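Local coordinates for diaminopimelate decarboxylase (Psychromonas ingrahamii, PDB 4XG1), which probably catalyses the pyridoxal phosphate-dependent decarboxylation of meso-2,6-diaminopimelate to L-lysine, the last step of lysine biosynthesis, working as a homodimer, at residues B[2-6]-B[282-286]; B[82-88]-B[111-115]; B[215-219]-B[234-238]; B[319-323]-B[356-360]. One frame throughout, in Å; residues are numbered along the deposited sequence.

Interaction 1 of 4, residues B[2-6]-B[282-286]; sequences DHFNY and NAGVL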
loop_
_atom_site.group_PDB
_atom_site.type_symbol
_atom_site.label_atom_id
_atom_site.label_comp_id
_atom_site.label_asym_id
_atom_site.label_seq_id
_atom_site.Cartn_x
_atom_site.Cartn_y
_atom_site.Cartn_z
ATOM N N ASP B 2 -15.019 20.670 -9.430
ATOM C CA ASP B 2 -15.824 19.734 -8.565
ATOM C C ASP B 2 -16.959 20.373 -7.698
ATOM O O ASP B 2 -17.144 21.607 -7.658
ATOM C CB ASP B 2 -14.865 18.879 -7.698
ATOM C CG ASP B 2 -13.975 19.711 -6.768
ATOM O OD1 ASP B 2 -14.450 20.659 -6.094
ATOM O OD2 ASP B 2 -12.761 19.398 -6.728
ATOM N N HIS B 3 -17.731 19.511 -7.028
ATOM C CA HIS B 3 -18.869 19.942 -6.207
ATOM C C HIS B 3 -18.540 19.964 -4.706
ATOM O O HIS B 3 -19.430 19.844 -3.857
ATOM C CB HIS B 3 -20.068 19.053 -6.484
ATOM C CG HIS B 3 -20.575 19.142 -7.892
ATOM N ND1 HIS B 3 -19.883 18.623 -8.963
ATOM C CD2 HIS B 3 -21.719 19.660 -8.402
ATOM C CE1 HIS B 3 -20.575 18.813 -10.072
ATOM N NE2 HIS B 3 -21.695 19.437 -9.759
ATOM N N PHE B 4 -17.260 20.118 -4.385
ATOM C CA PHE B 4 -16.832 20.372 -3.027
ATOM C C PHE B 4 -16.633 21.859 -2.962
ATOM O O PHE B 4 -15.700 22.375 -3.548
ATOM C CB PHE B 4 -15.538 19.609 -2.692
ATOM C CG PHE B 4 -15.700 18.115 -2.721
ATOM C CD1 PHE B 4 -16.171 17.440 -1.615
ATOM C CD2 PHE B 4 -15.402 17.389 -3.860
ATOM C CE1 PHE B 4 -16.345 16.075 -1.640
ATOM C CE2 PHE B 4 -15.566 16.012 -3.888
ATOM C CZ PHE B 4 -16.038 15.358 -2.770
ATOM N N ASN B 5 -17.509 22.539 -2.234
ATOM C CA ASN B 5 -17.642 23.994 -2.301
ATOM C C ASN B 5 -17.975 24.584 -0.932
ATOM O O ASN B 5 -18.878 24.112 -0.251
ATOM C CB ASN B 5 -18.758 24.357 -3.296
ATOM C CG ASN B 5 -18.490 23.851 -4.709
ATOM O OD1 ASN B 5 -19.351 23.210 -5.314
ATOM N ND2 ASN B 5 -17.292 24.119 -5.239
ATOM N N TYR B 6 -17.219 25.596 -0.528
ATOM C CA TYR B 6 -17.525 26.340 0.686
ATOM C C TYR B 6 -18.765 27.199 0.424
ATOM O O TYR B 6 -19.030 27.603 -0.719
ATOM C CB TYR B 6 -16.362 27.242 1.076
ATOM C CG TYR B 6 -15.206 26.538 1.763
ATOM C CD1 TYR B 6 -15.366 25.983 3.014
ATOM C CD2 TYR B 6 -13.946 26.489 1.183
ATOM C CE1 TYR B 6 -14.306 25.371 3.662
ATOM C CE2 TYR B 6 -12.871 25.893 1.828
ATOM C CZ TYR B 6 -13.056 25.321 3.059
ATOM O OH TYR B 6 -12.016 24.708 3.713
ATOM N N ASN B 282 -10.238 14.458 -8.370
ATOM C CA ASN B 282 -10.913 15.530 -7.636
ATOM C C ASN B 282 -12.399 15.271 -7.443
ATOM O O ASN B 282 -13.103 16.127 -6.905
ATOM C CB ASN B 282 -10.659 16.857 -8.323
ATOM C CG ASN B 282 -9.239 17.343 -8.105
ATOM O OD1 ASN B 282 -8.756 17.384 -6.972
ATOM N ND2 ASN B 282 -8.552 17.704 -9.191
ATOM N N ALA B 283 -12.857 14.075 -7.813
ATOM C CA ALA B 283 -14.196 13.598 -7.435
ATOM C C ALA B 283 -14.280 13.009 -6.019
ATOM O O ALA B 283 -15.362 12.573 -5.625
ATOM C CB ALA B 283 -14.710 12.569 -8.421
ATOM N N GLY B 284 -13.179 13.041 -5.253
ATOM C CA GLY B 284 -13.202 12.550 -3.886
ATOM C C GLY B 284 -12.279 13.280 -2.933
ATOM O O GLY B 284 -11.275 13.836 -3.328
ATOM N N VAL B 285 -12.654 13.252 -1.659
ATOM C CA VAL B 285 -11.801 13.731 -0.617
ATOM C C VAL B 285 -11.677 12.701 0.492
ATOM O O VAL B 285 -12.450 11.727 0.545
ATOM C CB VAL B 285 -12.346 15.038 -0.009
ATOM C CG1 VAL B 285 -12.456 16.086 -1.106
ATOM C CG2 VAL B 285 -13.701 14.835 0.642
ATOM N N LEU B 286 -10.716 12.932 1.382
ATOM C CA LEU B 286 -10.564 12.120 2.568
ATOM C C LEU B 286 -10.655 13.001 3.789
ATOM O O LEU B 286 -9.873 13.945 3.952
ATOM C CB LEU B 286 -9.219 11.425 2.567
ATOM C CG LEU B 286 -8.834 10.623 3.834
ATOM C CD1 LEU B 286 -9.830 9.516 4.093
ATOM C CD2 LEU B 286 -7.438 10.044 3.708
#

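Interaction 2 of 4, residues B[82-88]-B[111-115]; sequences VSVGELM and EISAA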
loop_
_atom_site.group_PDB
_atom_site.type_symbol
_atom_site.label_atom_id
_atom_site.label_comp_id
_atom_site.label_asym_id
_atom_site.label_seq_id
_atom_site.Cartn_x
_atom_site.Cartn_y
_atom_site.Cartn_z
ATOM N N VAL B 82 -6.853 -4.534 -15.099
ATOM C CA VAL B 82 -5.531 -5.141 -15.011
ATOM C C VAL B 82 -5.476 -6.451 -14.274
ATOM O O VAL B 82 -4.382 -6.985 -14.070
ATOM C CB VAL B 82 -4.504 -4.185 -14.359
ATOM C CG1 VAL B 82 -4.369 -2.932 -15.220
ATOM C CG2 VAL B 82 -4.933 -3.810 -12.948
ATOM N N SER B 83 -6.617 -7.013 -13.916
ATOM C CA SER B 83 -6.621 -8.283 -13.191
ATOM C C SER B 83 -7.965 -8.920 -13.282
ATOM O O SER B 83 -8.945 -8.256 -13.607
ATOM C CB SER B 83 -6.269 -8.080 -11.709
ATOM O OG SER B 83 -7.289 -7.371 -11.036
ATOM N N VAL B 84 -8.027 -10.193 -12.944
ATOM C CA VAL B 84 -9.295 -10.866 -12.856
ATOM C C VAL B 84 -10.145 -10.291 -11.718
ATOM O O VAL B 84 -11.351 -10.307 -11.758
ATOM C CB VAL B 84 -9.115 -12.404 -12.692
ATOM C CG1 VAL B 84 -8.362 -12.759 -11.408
ATOM C CG2 VAL B 84 -10.489 -13.098 -12.695
ATOM N N GLY B 85 -9.505 -9.803 -10.681
ATOM C CA GLY B 85 -10.213 -9.136 -9.603
ATOM C C GLY B 85 -10.978 -7.977 -10.175
ATOM O O GLY B 85 -12.143 -7.749 -9.806
ATOM N N GLU B 86 -10.329 -7.216 -11.073
ATOM C CA GLU B 86 -10.983 -6.045 -11.672
ATOM C C GLU B 86 -12.059 -6.475 -12.631
ATOM O O GLU B 86 -13.102 -5.840 -12.707
ATOM C CB GLU B 86 -9.981 -5.082 -12.318
ATOM C CG GLU B 86 -9.143 -4.352 -11.266
ATOM C CD GLU B 86 -8.318 -3.200 -11.807
ATOM O OE1 GLU B 86 -8.186 -3.080 -13.049
ATOM O OE2 GLU B 86 -7.789 -2.397 -10.999
ATOM N N LEU B 87 -11.812 -7.546 -13.355
ATOM C CA LEU B 87 -12.815 -8.090 -14.250
ATOM C C LEU B 87 -14.095 -8.385 -13.475
ATOM O O LEU B 87 -15.180 -7.964 -13.882
ATOM C CB LEU B 87 -12.312 -9.373 -14.913
ATOM C CG LEU B 87 -13.331 -10.196 -15.720
ATOM C CD1 LEU B 87 -13.917 -9.391 -16.861
ATOM C CD2 LEU B 87 -12.702 -11.463 -16.260
ATOM N N MET B 88 -13.955 -9.088 -12.350
ATOM C CA MET B 88 -15.129 -9.467 -11.531
ATOM C C MET B 88 -15.788 -8.266 -10.899
ATOM O O MET B 88 -17.001 -8.229 -10.764
ATOM C CB MET B 88 -14.741 -10.498 -10.470
ATOM C CG MET B 88 -14.235 -11.825 -11.067
ATOM S SD MET B 88 -15.373 -12.463 -12.337
ATOM C CE MET B 88 -14.239 -13.137 -13.544
ATOM N N GLU B 111 -6.395 -15.736 -15.400
ATOM C CA GLU B 111 -7.009 -14.461 -15.725
ATOM C C GLU B 111 -7.373 -14.419 -17.191
ATOM O O GLU B 111 -8.388 -13.870 -17.558
ATOM C CB GLU B 111 -6.072 -13.281 -15.384
ATOM C CG GLU B 111 -5.709 -13.179 -13.914
ATOM C CD GLU B 111 -4.809 -11.974 -13.602
ATOM O OE1 GLU B 111 -3.622 -12.022 -13.978
ATOM O OE2 GLU B 111 -5.294 -11.013 -12.959
ATOM N N ILE B 112 -6.506 -14.926 -18.038
ATOM C CA ILE B 112 -6.768 -14.851 -19.484
ATOM C C ILE B 112 -7.967 -15.708 -19.886
ATOM O O ILE B 112 -8.835 -15.275 -20.643
ATOM C CB ILE B 112 -5.560 -15.298 -20.289
ATOM C CG1 ILE B 112 -4.414 -14.286 -20.134
ATOM C CG2 ILE B 112 -5.928 -15.391 -21.754
ATOM C CD1 ILE B 112 -3.040 -14.916 -20.272
ATOM N N SER B 113 -8.018 -16.913 -19.330
ATOM C CA SER B 113 -9.194 -17.747 -19.439
ATOM C C SER B 113 -10.481 -17.069 -18.977
ATOM O O SER B 113 -11.498 -17.092 -19.666
ATOM C CB SER B 113 -8.968 -19.002 -18.629
ATOM O OG SER B 113 -10.053 -19.875 -18.855
ATOM N N ALA B 114 -10.443 -16.426 -17.823
ATOM C CA ALA B 114 -11.665 -15.824 -17.320
ATOM C C ALA B 114 -12.121 -14.719 -18.231
ATOM O O ALA B 114 -13.332 -14.530 -18.458
ATOM C CB ALA B 114 -11.479 -15.297 -15.911
ATOM N N ALA B 115 -11.165 -13.975 -18.750
ATOM C CA ALA B 115 -11.484 -12.813 -19.583
ATOM C C ALA B 115 -11.999 -13.266 -20.956
ATOM O O ALA B 115 -12.909 -12.660 -21.538
ATOM C CB ALA B 115 -10.248 -11.954 -19.750
HETATM O O HOH W 1 -2.859 -9.176 -14.671
#

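Interaction 3 of 4, residues B[215-219]-B[234-238]; sequences LDKLL and HLDLG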
loop_
_atom_site.group_PDB
_atom_site.type_symbol
_atom_site.label_atom_id
_atom_site.label_comp_id
_atom_site.label_asym_id
_atom_site.label_seq_id
_atom_site.Cartn_x
_atom_site.Cartn_y
_atom_site.Cartn_z
ATOM N N LEU B 215 0.496 9.716 -30.683
ATOM C CA LEU B 215 -0.470 9.432 -31.719
ATOM C C LEU B 215 0.152 9.370 -33.131
ATOM O O LEU B 215 0.088 8.322 -33.830
ATOM C CB LEU B 215 -1.580 10.476 -31.672
ATOM C CG LEU B 215 -2.625 10.440 -32.775
ATOM C CD1 LEU B 215 -3.162 9.033 -32.909
ATOM C CD2 LEU B 215 -3.710 11.410 -32.444
ATOM N N ASP B 216 0.794 10.471 -33.529
ATOM C CA ASP B 216 1.508 10.534 -34.818
ATOM C C ASP B 216 2.263 9.252 -35.108
ATOM O O ASP B 216 2.079 8.649 -36.154
ATOM C CB ASP B 216 2.456 11.736 -34.843
ATOM C CG ASP B 216 1.708 13.086 -34.907
ATOM O OD1 ASP B 216 0.469 13.074 -35.129
ATOM O OD2 ASP B 216 2.342 14.156 -34.720
ATOM N N LYS B 217 3.109 8.813 -34.193
ATOM C CA LYS B 217 3.987 7.670 -34.482
ATOM C C LYS B 217 3.256 6.391 -34.536
ATOM O O LYS B 217 3.718 5.434 -35.159
ATOM C CB LYS B 217 5.065 7.549 -33.436
ATOM C CG LYS B 217 5.602 8.947 -33.153
ATOM C CD LYS B 217 6.998 9.073 -33.671
ATOM C CE LYS B 217 7.590 10.286 -33.020
ATOM N NZ LYS B 217 9.009 10.428 -33.389
ATOM N N LEU B 218 2.128 6.337 -33.853
ATOM C CA LEU B 218 1.295 5.144 -33.914
ATOM C C LEU B 218 0.459 5.083 -35.219
ATOM O O LEU B 218 0.256 3.990 -35.759
ATOM C CB LEU B 218 0.380 5.043 -32.677
ATOM C CG LEU B 218 1.086 4.895 -31.329
ATOM C CD1 LEU B 218 0.089 5.015 -30.185
ATOM C CD2 LEU B 218 1.873 3.608 -31.189
ATOM N N LEU B 219 0.037 6.238 -35.725
ATOM C CA LEU B 219 -0.640 6.300 -37.029
ATOM C C LEU B 219 0.288 5.862 -38.145
ATOM O O LEU B 219 -0.049 4.987 -38.935
ATOM C CB LEU B 219 -1.160 7.689 -37.319
ATOM C CG LEU B 219 -2.255 8.150 -36.357
ATOM C CD1 LEU B 219 -2.683 9.576 -36.629
ATOM C CD2 LEU B 219 -3.454 7.219 -36.427
ATOM N N HIS B 234 -9.023 -0.572 -34.046
ATOM C CA HIS B 234 -8.983 0.522 -33.039
ATOM C C HIS B 234 -7.573 0.871 -32.568
ATOM O O HIS B 234 -6.634 0.071 -32.669
ATOM C CB HIS B 234 -9.869 0.188 -31.826
ATOM C CG HIS B 234 -9.384 -0.980 -31.024
ATOM N ND1 HIS B 234 -8.391 -0.870 -30.070
ATOM C CD2 HIS B 234 -9.745 -2.292 -31.044
ATOM C CE1 HIS B 234 -8.142 -2.062 -29.556
ATOM N NE2 HIS B 234 -8.960 -2.940 -30.118
ATOM N N LEU B 235 -7.473 2.094 -32.069
ATOM C CA LEU B 235 -6.258 2.624 -31.492
ATOM C C LEU B 235 -6.538 3.097 -30.079
ATOM O O LEU B 235 -7.380 3.991 -29.863
ATOM C CB LEU B 235 -5.783 3.821 -32.298
ATOM C CG LEU B 235 -4.552 4.545 -31.736
ATOM C CD1 LEU B 235 -3.314 3.677 -31.844
ATOM C CD2 LEU B 235 -4.378 5.853 -32.479
ATOM N N ASP B 236 -5.838 2.488 -29.126
ATOM C CA ASP B 236 -6.021 2.772 -27.703
ATOM C C ASP B 236 -4.873 3.677 -27.219
ATOM O O ASP B 236 -3.705 3.297 -27.228
ATOM C CB ASP B 236 -6.035 1.430 -26.944
ATOM C CG ASP B 236 -6.377 1.587 -25.451
ATOM O OD1 ASP B 236 -6.032 2.604 -24.815
ATOM O OD2 ASP B 236 -6.907 0.621 -24.886
ATOM N N LEU B 237 -5.217 4.870 -26.802
ATOM C CA LEU B 237 -4.237 5.852 -26.379
ATOM C C LEU B 237 -3.951 5.933 -24.869
ATOM O O LEU B 237 -3.306 6.864 -24.395
ATOM C CB LEU B 237 -4.693 7.220 -26.873
ATOM C CG LEU B 237 -4.704 7.288 -28.390
ATOM C CD1 LEU B 237 -5.319 8.601 -28.851
ATOM C CD2 LEU B 237 -3.288 7.122 -28.949
ATOM N N GLY B 238 -4.418 4.945 -24.119
ATOM C CA GLY B 238 -4.161 4.856 -22.702
ATOM C C GLY B 238 -4.757 6.012 -21.956
ATOM O O GLY B 238 -5.707 6.655 -22.437
#

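Interaction 4 of 4, residues B[319-323]-B[356-360]; sequences AWQNI and KERQL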
loop_
_atom_site.group_PDB
_atom_site.type_symbol
_atom_site.label_atom_id
_atom_site.label_comp_id
_atom_site.label_asym_id
_atom_site.label_seq_id
_atom_site.Cartn_x
_atom_site.Cartn_y
_atom_site.Cartn_z
ATOM N N ALA B 319 3.673 13.124 -2.919
ATOM C CA ALA B 319 2.628 13.858 -3.558
ATOM C C ALA B 319 2.180 14.951 -2.650
ATOM O O ALA B 319 2.162 14.795 -1.411
ATOM C CB ALA B 319 1.455 12.939 -3.891
ATOM N N TRP B 320 1.824 16.077 -3.259
ATOM C CA TRP B 320 1.270 17.221 -2.540
ATOM C C TRP B 320 -0.217 17.166 -2.721
ATOM O O TRP B 320 -0.702 17.164 -3.804
ATOM C CB TRP B 320 1.834 18.532 -3.080
ATOM C CG TRP B 320 1.619 19.738 -2.132
ATOM C CD1 TRP B 320 2.494 20.199 -1.178
ATOM C CD2 TRP B 320 0.442 20.544 -2.029
ATOM N NE1 TRP B 320 1.929 21.247 -0.491
ATOM C CE2 TRP B 320 0.675 21.490 -0.991
ATOM C CE3 TRP B 320 -0.769 20.565 -2.712
ATOM C CZ2 TRP B 320 -0.257 22.456 -0.615
ATOM C CZ3 TRP B 320 -1.714 21.548 -2.355
ATOM C CH2 TRP B 320 -1.439 22.488 -1.308
ATOM N N GLN B 321 -0.926 17.029 -1.628
ATOM C CA GLN B 321 -2.358 16.942 -1.626
ATOM C C GLN B 321 -2.862 18.092 -0.729
ATOM O O GLN B 321 -2.387 18.275 0.398
ATOM C CB GLN B 321 -2.725 15.585 -1.030
ATOM C CG GLN B 321 -3.680 14.802 -1.899
ATOM C CD GLN B 321 -3.143 13.676 -2.745
ATOM O OE1 GLN B 321 -2.056 13.150 -2.607
ATOM N NE2 GLN B 321 -3.968 13.304 -3.669
ATOM N N ASN B 322 -3.723 18.945 -1.260
ATOM C CA ASN B 322 -4.170 20.100 -0.524
ATOM C C ASN B 322 -4.968 19.635 0.707
ATOM O O ASN B 322 -5.761 18.710 0.614
ATOM C CB ASN B 322 -5.030 20.992 -1.428
ATOM C CG ASN B 322 -5.277 22.380 -0.836
ATOM O OD1 ASN B 322 -4.525 22.871 -0.003
ATOM N ND2 ASN B 322 -6.315 23.014 -1.296
ATOM N N ILE B 323 -4.749 20.297 1.839
ATOM C CA ILE B 323 -5.422 19.987 3.088
ATOM C C ILE B 323 -6.102 21.262 3.604
ATOM O O ILE B 323 -5.425 22.246 3.906
ATOM C CB ILE B 323 -4.442 19.464 4.125
ATOM C CG1 ILE B 323 -3.708 18.236 3.567
ATOM C CG2 ILE B 323 -5.180 19.105 5.408
ATOM C CD1 ILE B 323 -2.672 17.616 4.508
ATOM N N LYS B 356 3.089 18.233 4.465
ATOM C CA LYS B 356 4.107 18.984 5.208
ATOM C C LYS B 356 3.952 20.508 5.107
ATOM O O LYS B 356 3.384 21.036 4.149
ATOM C CB LYS B 356 5.462 18.528 4.757
ATOM C CG LYS B 356 5.769 17.208 5.371
ATOM C CD LYS B 356 6.999 16.559 4.812
ATOM C CE LYS B 356 7.309 15.328 5.662
ATOM N NZ LYS B 356 8.301 14.457 4.998
ATOM N N GLU B 357 4.389 21.180 6.161
ATOM C CA GLU B 357 4.400 22.641 6.233
ATOM C C GLU B 357 3.147 23.290 5.743
ATOM O O GLU B 357 3.162 24.022 4.780
ATOM C CB GLU B 357 5.576 23.168 5.426
ATOM C CG GLU B 357 6.926 22.807 6.017
ATOM C CD GLU B 357 8.052 23.589 5.348
ATOM O OE1 GLU B 357 8.035 24.837 5.423
ATOM O OE2 GLU B 357 8.950 22.968 4.742
ATOM N N ARG B 358 2.045 23.045 6.406
ATOM C CA ARG B 358 0.804 23.720 6.050
ATOM C C ARG B 358 0.410 24.766 7.090
ATOM O O ARG B 358 0.456 24.549 8.293
ATOM C CB ARG B 358 -0.313 22.710 5.912
ATOM C CG ARG B 358 0.066 21.500 5.076
ATOM C CD ARG B 358 0.564 21.909 3.700
ATOM N NE ARG B 358 0.929 20.752 2.886
ATOM C CZ ARG B 358 0.062 20.027 2.188
ATOM N NH1 ARG B 358 -1.243 20.287 2.222
ATOM N NH2 ARG B 358 0.511 19.015 1.467
ATOM N N GLN B 359 0.029 25.918 6.576
ATOM C CA GLN B 359 -0.411 27.060 7.359
ATOM C C GLN B 359 -1.850 26.854 7.717
ATOM O O GLN B 359 -2.737 26.989 6.852
ATOM C CB GLN B 359 -0.282 28.335 6.518
ATOM C CG GLN B 359 1.160 28.736 6.268
ATOM C CD GLN B 359 1.667 29.727 7.297
ATOM O OE1 GLN B 359 1.085 30.805 7.464
ATOM N NE2 GLN B 359 2.737 29.369 8.003
ATOM N N LEU B 360 -2.094 26.500 8.982
ATOM C CA LEU B 360 -3.455 26.136 9.407
ATOM C C LEU B 360 -3.810 26.633 10.802
ATOM O O LEU B 360 -2.966 26.710 11.681
ATOM C CB LEU B 360 -3.640 24.614 9.372
ATOM C CG LEU B 360 -3.531 23.955 7.994
ATOM C CD1 LEU B 360 -3.301 22.459 8.162
ATOM C CD2 LEU B 360 -4.764 24.245 7.137
HETATM O O HOH W 2 -2.657 22.499 4.010
#

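Interaction 1 of 4, residues B[2-6]-B[282-286]
With CG of F4 turned beside its backbone N (chi1 -64°) and CG1 of V285 set likewise on its own strand (chi1 -59°), ring and methyl groups advance on each other from opposite directions. F4 belongs to strand 4-6, an outermost strand of a small three-stranded antiparallel sheet, and packs on strand 284-294 of the large mixed sheet. CG1 of V285 settles over the middle of one ring face, 3.8 Å from the F4 centroid and only 7° off the ring normal, a CH-pi contact. The second branch, V285 CG2, lies 3.7 Å from F4 CE1, so one branch covers the face while the other touches the ring at CE1. At the ring's edge, F4 CE2 comes within 3.9 Å of A283 O, and N282 O lies equally near the same carbon; polarised aromatic C-H groups suit such carbonyl neighbours. Were F4 replaced by an alanine, V285 would probably lose its aromatic cover and a gap would open between strands 4-6 and 284-294.

D2 supplies the polar side of the contact. Its OD1 takes a weak hydrogen bond from the backbone N of F4, whereas OD2 stands 3.3 Å from N282 O, both acceptors. The salt bridge from D2 OD2 to R371 probably eases that closeness. The join thus rests on apolar and CH-pi packing, with no direct hydrogen bond between the segments, beside a carboxylate whose charge R371 probably balances.

Interaction 2 of 4, residues B[82-88]-B[111-115]
V84 and E111 meet where two neighbouring helices of the TIM-type barrel, 84-92 and 109-117, run side by side; their local axes are 10.0 Å apart and inclined by 24°. From E111 CB, 4.2 Å from V84 CB, the side chain reaches CG, which lies 3.7 Å from both V84 CB and V84 CG1, so the aliphatic part of the glutamate rubs along the valine. The chain then stays extended, carrying CD past the start of helix 84-92. There OE2 accepts from the backbone N of V84 at 2.9 Å, on its anti side and 22° out of the carboxylate plane, and also lies against S83 CA. Its mate OE1 takes a hydrogen bond from T108 N and also nears a water that reaches V82 O. A carboxylate suits this place, since it meets an N-H group that has no carbonyl partner within the helix and probably gains from the helix dipole.

Further along the two helices the interface is apolar. The small A114 lets V84 CG2, L87 CD2 and M88 CE all approach its CB, while L87 CD2 also lies against A115. S83 is the N-cap, and its hydroxyl is shared with N385 O of the second subunit, which places this helix start at the dimer interface, beside the predicted cofactor lysine K61. The capping bond itself runs from E86 N to S83 OG, 3.0 Å long and at 152°.

Interaction 3 of 4, residues B[215-219]-B[234-238]
L235 and L215 make the closest meeting between a barrel strand and the helix that covers it, in the beta-alpha-beta unit of strand 192-198, helix 209-227 and strand 234-236 of the TIM-type barrel. L215 CD1 sits 3.4 Å from L235 CD2, a methyl pair pressed together as the two side chains pass at a slant. L235 can serve two helix positions because its CG lies opposite its backbone N (chi1 176°), which sends the forked end out toward the helix. While CD2 takes L215, CD1 takes L218, 4.0 Å from both CB and CD1 of that residue. One strand leucine is thus wedged between side chains almost one helical turn apart, and a branched leucine suits such filling of a helix-strand groove.

The margins are looser. L219 CD2 approaches L235 CD2 only to 4.3 Å, and L237, beyond the strand's end, brings CD2 to 4.2 Å from L218 CD1 as the two slide past each other in opposite directions. Away from this greasy side the helix turns polar: D216 forms a salt bridge with R263, and K217 reaches N154. D236, pointing away from the helix, lies close to the like-charged E274, a predicted cofactor-binding residue, and has a weak hydrogen bond from N124. It forms an Asx turn, D236 OD1 accepting from G238 N at 2.9 Å, nearly in line with the C-O bond.

Interaction 4 of 4, residues B[319-323]-B[356-360]
Q321 O is gripped by both terminal nitrogens of R358, which tie the loop leading into strand 323-325 to strand 353-361 of the mixed beta-sheet domain. NH1 lies 2.9 Å from Q321 O and NH2 lies 3.2 Å from it, both approaching from the same face of the carbonyl plane. NH1 makes the straighter bond, at 155°; NH2 also stands well above the carbonyl plane. The oxygen itself lies almost exactly in the plane of the guanidinium, the end-on fork for which arginine is well suited.

The same flat group stacks on the indole of W320, centres 3.9 Å apart and planes at 17°, with CZ off-centre over the five-membered ring in a cation-pi contact. NH2 lies over W320 NE1; as both are donors, any attraction there probably comes from the pi cloud. A bend at chi2 (-55°) folds R358 back, where NE makes a weak bond to K356 O, and with the fork at the other end this would fix the group's rotation. I323 offers apolar CG1 near NH1, and L360 CD2 approaches I323 O. The strand carries a G1 beta bulge, E357 and R358 together facing Y341.

A leucine in place of R358 would probably leave Q321 O without its two donors and the W320 face without its flat charged partner. Q321's own side chain turns to R313, a predicted substrate-binding residue, through a weak bond. A water links I323 O, to which it donates at 2.8 Å, with R358 NH1, from which it accepts.

How the interactions relate
The four contacts divide between the two structural parts of the chain. Interactions 2 and 3 both belong to the TIM-type barrel, in that order along the sequence, with centres 24 Å apart; one pairs adjacent helices, the other packs a helix on a strand. Interactions 1 and 4 lie across the chain's centre from them and reach the same mixed sheet, their centres 16 Å apart and nearest atoms about 7 Å apart. Interaction 1 spans the sequence holding interactions 2 and 3, bringing the N-terminus to the strand that follows the barrel, and interaction 4 comes last. Each holds its own part without touching the others; interaction 2 alone meets the second subunit.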